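Local coordinates for protein PppA (Pseudomonas aeruginosa, PDB 6JKV) that probably removes phosphate from serine and threonine residues as a manganese-binding PP2C-family phosphatase, and is a key regulatory component of type VI secretion, at residues L143-L146 with L151-I154; S73-D78 with A101-R106; S27-A32 with L126-N131; D222-D227 with L246-P251. One frame throughout, in Å; residues are numbered along the deposited sequence.

Interaction 1. Residues L143-L146 with L151-I154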
loop_
_atom_site.group_PDB
_atom_site.type_symbol
_atom_site.label_atom_id
_atom_site.label_comp_id
_atom_site.label_asym_id
_atom_site.label_seq_id
_atom_site.Cartn_x
_atom_site.Cartn_y
_atom_site.Cartn_z
ATOM N N LEU A 143 5.564 -1.715 1.211
ATOM C CA LEU A 143 5.767 -1.450 2.648
ATOM C C LEU A 143 7.265 -1.499 2.946
ATOM O O LEU A 143 7.925 -2.500 2.576
ATOM C CB LEU A 143 5.025 -2.482 3.485
ATOM C CG LEU A 143 5.409 -2.456 4.958
ATOM C CD1 LEU A 143 4.735 -1.284 5.659
ATOM C CD2 LEU A 143 5.072 -3.772 5.624
ATOM N N TYR A 144 7.757 -0.448 3.597
ATOM C CA TYR A 144 9.126 -0.365 4.148
ATOM C C TYR A 144 9.060 -0.290 5.673
ATOM O O TYR A 144 8.073 0.218 6.222
ATOM C CB TYR A 144 9.852 0.879 3.645
ATOM C CG TYR A 144 10.153 0.929 2.171
ATOM C CD1 TYR A 144 9.209 1.394 1.268
ATOM C CD2 TYR A 144 11.399 0.575 1.687
ATOM C CE1 TYR A 144 9.496 1.478 -0.084
ATOM C CE2 TYR A 144 11.700 0.657 0.342
ATOM C CZ TYR A 144 10.746 1.113 -0.547
ATOM O OH TYR A 144 11.034 1.219 -1.879
ATOM N N ARG A 145 10.110 -0.768 6.328
ATOM C CA ARG A 145 10.293 -0.567 7.783
ATOM C C ARG A 145 11.565 0.241 8.016
ATOM O O ARG A 145 12.605 -0.123 7.464
ATOM C CB ARG A 145 10.351 -1.903 8.518
ATOM C CG ARG A 145 10.833 -1.766 9.957
ATOM C CD ARG A 145 10.772 -3.053 10.736
ATOM N NE ARG A 145 11.672 -4.044 10.179
ATOM C CZ ARG A 145 11.725 -5.311 10.563
ATOM N NH1 ARG A 145 10.918 -5.750 11.515
ATOM N NH2 ARG A 145 12.561 -6.139 9.965
ATOM N N LEU A 146 11.461 1.309 8.803
ATOM C CA LEU A 146 12.629 2.046 9.325
ATOM C C LEU A 146 12.863 1.607 10.768
ATOM O O LEU A 146 11.966 1.799 11.612
ATOM C CB LEU A 146 12.376 3.551 9.245
ATOM C CG LEU A 146 13.558 4.424 9.652
ATOM C CD1 LEU A 146 14.587 4.462 8.538
ATOM C CD2 LEU A 146 13.101 5.828 10.000
ATOM N N LEU A 151 16.563 1.704 6.668
ATOM C CA LEU A 151 15.343 1.379 5.892
ATOM C C LEU A 151 15.462 -0.016 5.279
ATOM O O LEU A 151 16.534 -0.378 4.793
ATOM C CB LEU A 151 15.126 2.422 4.796
ATOM C CG LEU A 151 13.789 2.311 4.076
ATOM C CD1 LEU A 151 12.660 2.720 5.002
ATOM C CD2 LEU A 151 13.789 3.162 2.817
ATOM N N GLU A 152 14.360 -0.750 5.265
ATOM C CA GLU A 152 14.338 -2.141 4.766
ATOM C C GLU A 152 13.015 -2.390 4.063
ATOM O O GLU A 152 11.965 -2.109 4.661
ATOM C CB GLU A 152 14.540 -3.102 5.933
ATOM C CG GLU A 152 14.255 -4.542 5.588
ATOM C CD GLU A 152 14.400 -5.487 6.770
ATOM O OE1 GLU A 152 14.634 -4.992 7.912
ATOM O OE2 GLU A 152 14.249 -6.710 6.559
ATOM N N ALA A 153 13.085 -2.875 2.827
ATOM C CA ALA A 153 11.914 -3.227 2.006
ATOM C C ALA A 153 11.320 -4.512 2.573
ATOM O O ALA A 153 12.046 -5.506 2.667
ATOM C CB ALA A 153 12.309 -3.380 0.553
ATOM N N ILE A 154 10.050 -4.473 2.968
ATOM C CA ILE A 154 9.340 -5.662 3.516
ATOM C C ILE A 154 8.611 -6.364 2.375
ATOM O O ILE A 154 8.755 -7.579 2.234
ATOM C CB ILE A 154 8.395 -5.254 4.659
ATOM C CG1 ILE A 154 9.157 -4.513 5.763
ATOM C CG2 ILE A 154 7.671 -6.474 5.202
ATOM C CD1 ILE A 154 10.385 -5.246 6.268
#
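Arg145 and Glu152 run side by side from adjacent antiparallel strands, and their charged ends meet. Along Arg145, CB rests on Ile154, 4.0 Å from its CG1 and equally near its CD1. The chain then bends at chi3 (64°), which brings the guanidinium over toward Glu152. NE, 3.8 Å from Glu152 OE1, does not bond to it and is buried with no polar partner in the model. The grip is made by NH2, whose salt bridge to Glu152 OE1 measures 3.1 Å and is nearly straight (170°). OE1 lies in the guanidinium plane, yet NH2 stands above the carboxylate, 46° out of its plane, so the two flat groups are twisted rather than coplanar. Beneath them, Arg145 and Glu152 form a hydrogen-bonded backbone pair, with Arg145 N to Glu152 O at 2.8 Å.

Beside this pair, Leu143 CD2 packs against Ile154 CB at 3.8 Å. The other face carries Tyr144, Leu146, Leu151 and Ala153. There Leu151 lies obliquely against the tyrosine, its CD1 3.6 Å from Tyr144 CB and its CD2 3.7 Å from ring atom CD2 of Tyr144. Helix 222-229 covers Leu146 and Leu151, whereas Leu201 of the second sheet touches Leu143, Arg145 and Ile154. Such two-faced packing belongs to a beta hairpin at the margin of a PP2C beta sandwich, with strand 150-153 outermost in its sheet.

Interaction 2. Residues S73-D78 with A101-R106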
loop_
_atom_site.group_PDB
_atom_site.type_symbol
_atom_site.label_atom_id
_atom_site.label_comp_id
_atom_site.label_asym_id
_atom_site.label_seq_id
_atom_site.Cartn_x
_atom_site.Cartn_y
_atom_site.Cartn_z
ATOM N N SER A 73 -10.016 0.730 -6.103
ATOM C CA SER A 73 -9.179 1.139 -4.943
ATOM C C SER A 73 -10.087 1.579 -3.790
ATOM O O SER A 73 -9.791 1.212 -2.644
ATOM C CB SER A 73 -8.151 2.194 -5.314
ATOM O OG SER A 73 -8.743 3.427 -5.703
ATOM N N SER A 74 -11.175 2.297 -4.088
ATOM C CA SER A 74 -12.133 2.773 -3.063
ATOM C C SER A 74 -12.911 1.579 -2.509
ATOM O O SER A 74 -13.118 1.542 -1.281
ATOM C CB SER A 74 -13.037 3.857 -3.584
ATOM O OG SER A 74 -13.594 3.480 -4.821
ATOM N N LEU A 75 -13.309 0.633 -3.369
ATOM C CA LEU A 75 -14.012 -0.607 -2.938
ATOM C C LEU A 75 -13.104 -1.387 -1.976
ATOM O O LEU A 75 -13.609 -1.949 -0.986
ATOM C CB LEU A 75 -14.393 -1.467 -4.148
ATOM C CG LEU A 75 -15.071 -2.795 -3.797
ATOM C CD1 LEU A 75 -16.335 -2.566 -2.984
ATOM C CD2 LEU A 75 -15.381 -3.613 -5.044
ATOM N N ILE A 76 -11.809 -1.437 -2.271
ATOM C CA ILE A 76 -10.814 -2.091 -1.382
ATOM C C ILE A 76 -10.869 -1.427 -0.004
ATOM O O ILE A 76 -11.042 -2.148 0.999
ATOM C CB ILE A 76 -9.405 -2.026 -1.996
ATOM C CG1 ILE A 76 -9.212 -3.092 -3.075
ATOM C CG2 ILE A 76 -8.339 -2.122 -0.919
ATOM C CD1 ILE A 76 -7.971 -2.885 -3.903
ATOM N N VAL A 77 -10.694 -0.104 0.046
ATOM C CA VAL A 77 -10.531 0.619 1.337
ATOM C C VAL A 77 -11.841 0.514 2.125
ATOM O O VAL A 77 -11.770 0.291 3.342
ATOM C CB VAL A 77 -10.052 2.076 1.159
ATOM C CG1 VAL A 77 -8.667 2.137 0.522
ATOM C CG2 VAL A 77 -11.029 2.914 0.368
ATOM N N ASP A 78 -12.990 0.618 1.458
ATOM C CA ASP A 78 -14.312 0.559 2.135
ATOM C C ASP A 78 -14.601 -0.850 2.656
ATOM O O ASP A 78 -15.162 -0.953 3.765
ATOM C CB ASP A 78 -15.452 0.993 1.216
ATOM C CG ASP A 78 -15.383 2.452 0.797
ATOM O OD1 ASP A 78 -14.628 3.222 1.441
ATOM O OD2 ASP A 78 -16.070 2.806 -0.186
ATOM N N ALA A 101 -10.527 -11.347 -1.264
ATOM C CA ALA A 101 -11.044 -12.351 -2.222
ATOM C C ALA A 101 -12.413 -11.898 -2.752
ATOM O O ALA A 101 -12.627 -11.952 -3.985
ATOM C CB ALA A 101 -11.115 -13.714 -1.585
ATOM N N GLN A 102 -13.292 -11.439 -1.855
ATOM C CA GLN A 102 -14.656 -10.979 -2.222
ATOM C C GLN A 102 -14.561 -9.747 -3.129
ATOM O O GLN A 102 -15.331 -9.674 -4.110
ATOM C CB GLN A 102 -15.490 -10.637 -0.988
ATOM C CG GLN A 102 -15.722 -11.803 -0.040
ATOM C CD GLN A 102 -16.201 -11.350 1.323
ATOM O OE1 GLN A 102 -16.165 -10.164 1.668
ATOM N NE2 GLN A 102 -16.640 -12.307 2.129
ATOM N N VAL A 103 -13.657 -8.817 -2.812
ATOM C CA VAL A 103 -13.434 -7.606 -3.650
ATOM C C VAL A 103 -12.972 -8.050 -5.038
ATOM O O VAL A 103 -13.491 -7.519 -6.047
ATOM C CB VAL A 103 -12.431 -6.638 -3.002
ATOM C CG1 VAL A 103 -11.988 -5.577 -3.991
ATOM C CG2 VAL A 103 -13.008 -5.989 -1.756
ATOM N N ASN A 104 -12.023 -8.988 -5.084
ATOM C CA ASN A 104 -11.452 -9.506 -6.354
ATOM C C ASN A 104 -12.576 -10.059 -7.232
ATOM O O ASN A 104 -12.616 -9.733 -8.438
ATOM C CB ASN A 104 -10.392 -10.577 -6.098
ATOM C CG ASN A 104 -9.700 -11.022 -7.367
ATOM O OD1 ASN A 104 -8.884 -10.288 -7.918
ATOM N ND2 ASN A 104 -10.021 -12.217 -7.838
ATOM N N GLU A 105 -13.455 -10.868 -6.641
ATOM C CA GLU A 105 -14.552 -11.531 -7.391
ATOM C C GLU A 105 -15.556 -10.489 -7.914
ATOM O O GLU A 105 -15.981 -10.599 -9.090
ATOM C CB GLU A 105 -15.242 -12.562 -6.505
ATOM C CG GLU A 105 -16.240 -13.412 -7.266
ATOM C CD GLU A 105 -17.355 -13.902 -6.370
ATOM O OE1 GLU A 105 -18.175 -13.059 -5.964
ATOM O OE2 GLU A 105 -17.376 -15.107 -6.042
ATOM N N ARG A 106 -15.937 -9.523 -7.074
ATOM C CA ARG A 106 -16.881 -8.444 -7.461
ATOM C C ARG A 106 -16.298 -7.646 -8.637
ATOM O O ARG A 106 -17.048 -7.343 -9.592
ATOM C CB ARG A 106 -17.177 -7.539 -6.266
ATOM C CG ARG A 106 -17.761 -6.181 -6.628
ATOM C CD ARG A 106 -19.271 -6.208 -6.706
ATOM N NE ARG A 106 -19.794 -4.896 -7.053
ATOM C CZ ARG A 106 -20.168 -4.514 -8.272
ATOM N NH1 ARG A 106 -20.104 -5.342 -9.301
ATOM N NH2 ARG A 106 -20.632 -3.292 -8.459
#
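Val103 CG1 is the point on which both partners from the other helix converge: Ile76 CG1 lies 3.8 Å from it and Leu75 CD2 4.1 Å. The valine holds CG1 anti to its own backbone N (chi1 168°), which aims that methyl at helix 69-82. Ile76 crosses the valine at about a right angle, while Leu75 and Val103 run alongside, pointing opposite ways. This is the tight, inner part of the contact. Val188, from a loop, touches both Ile76 and Val103, and Ile76 also rests on Ala60, Ser121 and Leu123 of the sheet below. The two helices, 69-82 and 89-114, form the outer layer on one side of the alpha-beta-beta-alpha sandwich of PP2C phosphatases. Their segments run roughly antiparallel (152°), and an axis separation of 10.1 Å fits a meeting made by few side chains and burying just 182 Å². Toward solvent the contact thins to a single touch, in which Leu75 CD2 meets the aliphatic CG of Arg106 at 3.8 Å. The arginine crosses the leucine nearly at right angles, and its bend at chi2 (89°) carries the charged end off along its own helix, where NH1 engages Gln109 and Glu110.

Interaction 3. Residues S27-A32 with L126-N131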
loop_
_atom_site.group_PDB
_atom_site.type_symbol
_atom_site.label_atom_id
_atom_site.label_comp_id
_atom_site.label_asym_id
_atom_site.label_seq_id
_atom_site.Cartn_x
_atom_site.Cartn_y
_atom_site.Cartn_z
ATOM N N SER A 27 3.289 -0.072 22.816
ATOM C CA SER A 27 2.108 0.511 23.500
ATOM C C SER A 27 1.107 1.087 22.492
ATOM O O SER A 27 -0.101 0.857 22.677
ATOM C CB SER A 27 2.527 1.581 24.480
ATOM O OG SER A 27 3.430 1.073 25.444
ATOM N N TYR A 28 1.576 1.831 21.489
ATOM C CA TYR A 28 0.733 2.776 20.714
ATOM C C TYR A 28 1.243 2.882 19.281
ATOM O O TYR A 28 2.458 2.761 19.056
ATOM C CB TYR A 28 0.741 4.147 21.392
ATOM C CG TYR A 28 -0.140 5.201 20.766
ATOM C CD1 TYR A 28 -1.517 5.188 20.961
ATOM C CD2 TYR A 28 0.397 6.228 20.002
ATOM C CE1 TYR A 28 -2.331 6.165 20.412
ATOM C CE2 TYR A 28 -0.409 7.207 19.439
ATOM C CZ TYR A 28 -1.777 7.175 19.643
ATOM O OH TYR A 28 -2.568 8.145 19.099
ATOM N N TYR A 29 0.320 3.113 18.352
ATOM C CA TYR A 29 0.608 3.330 16.917
ATOM C C TYR A 29 0.073 4.703 16.514
ATOM O O TYR A 29 -1.116 4.941 16.698
ATOM C CB TYR A 29 -0.011 2.218 16.075
ATOM C CG TYR A 29 0.724 0.902 16.152
ATOM C CD1 TYR A 29 1.864 0.677 15.393
ATOM C CD2 TYR A 29 0.298 -0.109 17.001
ATOM C CE1 TYR A 29 2.552 -0.525 15.455
ATOM C CE2 TYR A 29 0.984 -1.310 17.088
ATOM C CZ TYR A 29 2.115 -1.517 16.316
ATOM O OH TYR A 29 2.765 -2.709 16.435
ATOM N N ARG A 30 0.966 5.580 16.054
ATOM C CA ARG A 30 0.632 6.864 15.391
ATOM C C ARG A 30 0.691 6.647 13.889
ATOM O O ARG A 30 1.580 5.910 13.443
ATOM C CB ARG A 30 1.653 7.960 15.687
ATOM C CG ARG A 30 1.266 8.901 16.806
ATOM C CD ARG A 30 2.051 10.192 16.710
ATOM N NE ARG A 30 2.304 10.780 18.020
ATOM C CZ ARG A 30 1.540 11.685 18.619
ATOM N NH1 ARG A 30 0.443 12.137 18.045
ATOM N NH2 ARG A 30 1.876 12.142 19.809
ATOM N N SER A 31 -0.180 7.311 13.137
ATOM C CA SER A 31 -0.214 7.151 11.670
ATOM C C SER A 31 -0.737 8.421 11.018
ATOM O O SER A 31 -1.450 9.196 11.669
ATOM C CB SER A 31 -1.032 5.940 11.274
ATOM O OG SER A 31 -2.366 6.045 11.752
ATOM N N ALA A 32 -0.371 8.602 9.760
ATOM C CA ALA A 32 -0.836 9.716 8.914
ATOM C C ALA A 32 -0.730 9.277 7.458
ATOM O O ALA A 32 0.149 8.455 7.134
ATOM C CB ALA A 32 -0.028 10.970 9.172
ATOM N N LEU A 126 -0.829 -3.076 6.194
ATOM C CA LEU A 126 -0.172 -3.503 7.446
ATOM C C LEU A 126 -1.249 -3.556 8.528
ATOM O O LEU A 126 -2.004 -2.585 8.663
ATOM C CB LEU A 126 0.951 -2.524 7.793
ATOM C CG LEU A 126 1.575 -2.693 9.175
ATOM C CD1 LEU A 126 2.545 -3.862 9.175
ATOM C CD2 LEU A 126 2.262 -1.411 9.624
ATOM N N ALA A 127 -1.337 -4.674 9.237
ATOM C CA ALA A 127 -2.228 -4.845 10.399
ATOM C C ALA A 127 -1.358 -5.164 11.610
ATOM O O ALA A 127 -0.456 -6.013 11.478
ATOM C CB ALA A 127 -3.230 -5.933 10.135
ATOM N N ALA A 128 -1.598 -4.484 12.725
ATOM C CA ALA A 128 -0.761 -4.588 13.934
ATOM C C ALA A 128 -1.644 -4.894 15.138
ATOM O O ALA A 128 -2.762 -4.354 15.225
ATOM C CB ALA A 128 0.039 -3.323 14.141
ATOM N N ARG A 129 -1.139 -5.762 16.011
ATOM C CA ARG A 129 -1.697 -6.044 17.356
ATOM C C ARG A 129 -0.526 -6.167 18.334
ATOM O O ARG A 129 0.223 -7.148 18.247
ATOM C CB ARG A 129 -2.526 -7.329 17.350
ATOM C CG ARG A 129 -3.781 -7.263 16.492
ATOM C CD ARG A 129 -4.814 -6.333 17.090
ATOM N NE ARG A 129 -6.091 -6.454 16.399
ATOM C CZ ARG A 129 -6.443 -5.779 15.307
ATOM N NH1 ARG A 129 -5.607 -4.905 14.765
ATOM N NH2 ARG A 129 -7.639 -5.987 14.762
ATOM N N GLY A 130 -0.365 -5.182 19.214
ATOM C CA GLY A 130 0.755 -5.138 20.169
ATOM C C GLY A 130 2.099 -5.232 19.459
ATOM O O GLY A 130 2.394 -4.369 18.593
ATOM N N ASN A 131 2.861 -6.283 19.772
ATOM C CA ASN A 131 4.255 -6.485 19.295
ATOM C C ASN A 131 4.303 -7.253 17.974
ATOM O O ASN A 131 5.419 -7.524 17.510
ATOM C CB ASN A 131 5.101 -7.237 20.326
ATOM C CG ASN A 131 5.177 -6.486 21.636
ATOM O OD1 ASN A 131 4.999 -5.276 21.656
ATOM N ND2 ASN A 131 5.410 -7.183 22.735
#
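Tyr29 OH donates to Gly130 O over 2.7 Å, the shortest polar link here, and through it the two sheets of the beta sandwich are tied near their ends. Tyr29 belongs to strand 29-36 at the margin of one sheet. Gly130 sits in the turn between strands 120-129 and 132-138 of the other. The bond is well directed: the hydroxyl lies nearly along the C=O axis, with an angle of 171° at the carbonyl oxygen, and Gly130 O stands at the ring edge, close to the ring plane. The glycine has a positive phi, which by itself favours this residue.

A second grip comes from Ala128, two residues earlier. Its CB sits over one face of the Tyr29 ring in a CH-pi contact, 3.9 Å from the centroid and displaced toward the hydroxyl end, where CZ of Tyr29 is 3.5 Å from Ala128 CB. Edge and face are therefore held by the same short segment, which probably limits how far the ring can turn. Trp57 meets the tyrosine ring as well, with the planes at about 50°, and Val259 and Ala261 of the neighbouring strand 254-261 also touch it.

Just before Tyr29, Ser27 and Tyr28 both face Phe262 in a classic beta bulge. On the far side of strand 120-129, Arg129 points away from Tyr29 and has a cation-pi contact with Tyr92. Its NH1 bonds back to Ala128 O at 2.9 Å, standing 38° above that carbonyl's plane.

Interaction 4. Residues D222-D227 with L246-P251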
loop_
_atom_site.group_PDB
_atom_site.type_symbol
_atom_site.label_atom_id
_atom_site.label_comp_id
_atom_site.label_asym_id
_atom_site.label_seq_id
_atom_site.Cartn_x
_atom_site.Cartn_y
_atom_site.Cartn_z
ATOM N N ASP A 222 15.537 4.856 -2.289
ATOM C CA ASP A 222 15.368 4.314 -0.919
ATOM C C ASP A 222 16.184 5.101 0.111
ATOM O O ASP A 222 15.734 5.165 1.268
ATOM C CB ASP A 222 15.727 2.835 -0.878
ATOM C CG ASP A 222 14.618 1.964 -1.438
ATOM O OD1 ASP A 222 13.577 2.528 -1.868
ATOM O OD2 ASP A 222 14.793 0.727 -1.426
ATOM N N SER A 223 17.335 5.664 -0.269
ATOM C CA SER A 223 18.188 6.436 0.668
ATOM C C SER A 223 17.497 7.756 1.019
ATOM O O SER A 223 17.579 8.187 2.189
ATOM C CB SER A 223 19.584 6.646 0.133
ATOM O OG SER A 223 19.570 7.386 -1.074
ATOM N N GLU A 224 16.823 8.372 0.050
ATOM C CA GLU A 224 16.048 9.613 0.294
ATOM C C GLU A 224 14.801 9.277 1.111
ATOM O O GLU A 224 14.457 10.062 1.995
ATOM C CB GLU A 224 15.709 10.302 -1.026
ATOM C CG GLU A 224 16.943 10.813 -1.749
ATOM C CD GLU A 224 16.705 11.161 -3.201
ATOM O OE1 GLU A 224 15.813 10.556 -3.805
ATOM O OE2 GLU A 224 17.399 12.061 -3.714
ATOM N N LEU A 225 14.157 8.137 0.855
ATOM C CA LEU A 225 13.007 7.698 1.685
ATOM C C LEU A 225 13.476 7.551 3.136
ATOM O O LEU A 225 12.782 8.052 4.036
ATOM C CB LEU A 225 12.429 6.383 1.156
ATOM C CG LEU A 225 11.802 6.419 -0.239
ATOM C CD1 LEU A 225 11.242 5.049 -0.585
ATOM C CD2 LEU A 225 10.720 7.481 -0.354
ATOM N N ARG A 226 14.622 6.908 3.354
ATOM C CA ARG A 226 15.205 6.732 4.706
ATOM C C ARG A 226 15.446 8.105 5.352
ATOM O O ARG A 226 15.158 8.255 6.559
ATOM C CB ARG A 226 16.514 5.944 4.614
ATOM C CG ARG A 226 17.134 5.616 5.964
ATOM C CD ARG A 226 18.591 6.029 6.010
ATOM N NE ARG A 226 18.728 7.463 6.225
ATOM C CZ ARG A 226 18.816 8.049 7.414
ATOM N NH1 ARG A 226 18.802 7.317 8.518
ATOM N NH2 ARG A 226 18.930 9.365 7.506
ATOM N N ASP A 227 15.959 9.075 4.593
ATOM C CA ASP A 227 16.235 10.437 5.111
ATOM C C ASP A 227 14.942 11.096 5.591
ATOM O O ASP A 227 14.918 11.623 6.725
ATOM C CB ASP A 227 16.916 11.306 4.057
ATOM C CG ASP A 227 18.353 10.899 3.825
ATOM O OD1 ASP A 227 18.897 10.178 4.677
ATOM O OD2 ASP A 227 18.901 11.294 2.789
ATOM N N LEU A 246 6.473 15.632 -5.741
ATOM C CA LEU A 246 5.872 16.726 -6.544
ATOM C C LEU A 246 6.995 17.595 -7.119
ATOM O O LEU A 246 6.918 17.992 -8.293
ATOM C CB LEU A 246 4.896 17.517 -5.666
ATOM C CG LEU A 246 3.521 16.870 -5.484
ATOM C CD1 LEU A 246 2.663 17.664 -4.514
ATOM C CD2 LEU A 246 2.805 16.750 -6.814
ATOM N N THR A 247 8.036 17.832 -6.322
ATOM C CA THR A 247 9.224 18.641 -6.684
ATOM C C THR A 247 9.939 18.037 -7.893
ATOM O O THR A 247 10.553 18.804 -8.646
ATOM C CB THR A 247 10.196 18.733 -5.502
ATOM O OG1 THR A 247 9.744 19.765 -4.624
ATOM C CG2 THR A 247 11.609 19.034 -5.924
ATOM N N ARG A 248 9.900 16.715 -8.039
ATOM C CA ARG A 248 10.618 15.985 -9.108
ATOM C C ARG A 248 9.654 15.568 -10.222
ATOM O O ARG A 248 9.986 14.632 -10.970
ATOM C CB ARG A 248 11.371 14.801 -8.503
ATOM C CG ARG A 248 12.689 15.221 -7.879
ATOM C CD ARG A 248 13.042 14.344 -6.707
ATOM N NE ARG A 248 14.354 14.663 -6.178
ATOM C CZ ARG A 248 15.111 13.806 -5.507
ATOM N NH1 ARG A 248 14.670 12.572 -5.285
ATOM N NH2 ARG A 248 16.304 14.187 -5.069
ATOM N N GLY A 249 8.506 16.236 -10.335
ATOM C CA GLY A 249 7.652 16.150 -11.536
ATOM C C GLY A 249 6.480 15.177 -11.425
ATOM O O GLY A 249 5.727 15.079 -12.402
ATOM N N ALA A 250 6.354 14.430 -10.324
ATOM C CA ALA A 250 5.134 13.665 -9.949
ATOM C C ALA A 250 4.410 13.069 -11.156
ATOM O O ALA A 250 3.240 13.354 -11.391
ATOM C CB ALA A 250 4.206 14.569 -9.187
ATOM N N PRO A 251 5.064 12.168 -11.914
ATOM C CA PRO A 251 4.481 11.606 -13.135
ATOM C C PRO A 251 3.265 10.707 -12.864
ATOM O O PRO A 251 2.482 10.517 -13.774
ATOM C CB PRO A 251 5.631 10.800 -13.753
ATOM C CG PRO A 251 6.558 10.500 -12.593
ATOM C CD PRO A 251 6.375 11.604 -11.583
#
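A Schellman motif closes helix 234-247, and the residue that follows the helix, Arg248, reaches from there to Glu224 on helix 222-229. In the motif Gly249, with positive phi, is the C-prime residue. Its N bonds to Leu246 O at 3.1 Å, and Ala250 N reaches a carbonyl five residues back. The two segments stay far apart, with the nearest CA atoms, those of Glu224 and Arg248, separated by 12.6 Å, and two long side chains coming from opposite directions bridge the gap.

They meet in an end-on, bidentate salt bridge. Arg248 NH1 donates to Glu224 OE1 at 2.7 Å, and Arg248 NH2 donates to Glu224 OE2, also at 2.7 Å. Both oxygens lie in the guanidinium plane, but the nitrogens approach from above the carboxylate, because the two planes are turned 43° apart. Two bonds, one to each oxygen, fix the rotation of the groups against each other. Glu224 is extended beyond CG, which lets its carboxylate reach out to meet the arginine across the gap. Second partners add to the hold: Asp221 N donates to Glu224 OE1, and Arg248 NH1 also donates to Thr219 O, so the bridge is joined to the chain just before helix 222-229. The site is at the surface, and the contact buries little area.

Two and three residues further along that helix, a different grip appears. Arg226 holds its neighbour Asp227 side-on, NE and NH2 both on OD1, and Asp227 OD1 receives Arg226 NH2 on its anti lone pair at 2.9 Å.

Interactions 1 and 4 touch directly: helix 222-229 lies on the hairpin, with Leu146 CD1 3.8 Å from Arg226 CG and a weak hydrogen bond between Asp222 OD1 and Tyr144 OH, whose stronger partner is Arg142. Interaction 3 joins the hairpin's sheet to the other sheet. Its centre is about 15 Å from that of interaction 1, and their nearest atoms stay about 4 Å apart without touching. Interaction 2 lies on the opposite side of the chain's centre from interactions 1 and 4. None reaches the manganese ions, bound by Asp61, Gly62, Asp214 and Asp252: Ile76 is about 11 Å and Tyr144 about 13 Å from a bound ion, side chain to metal.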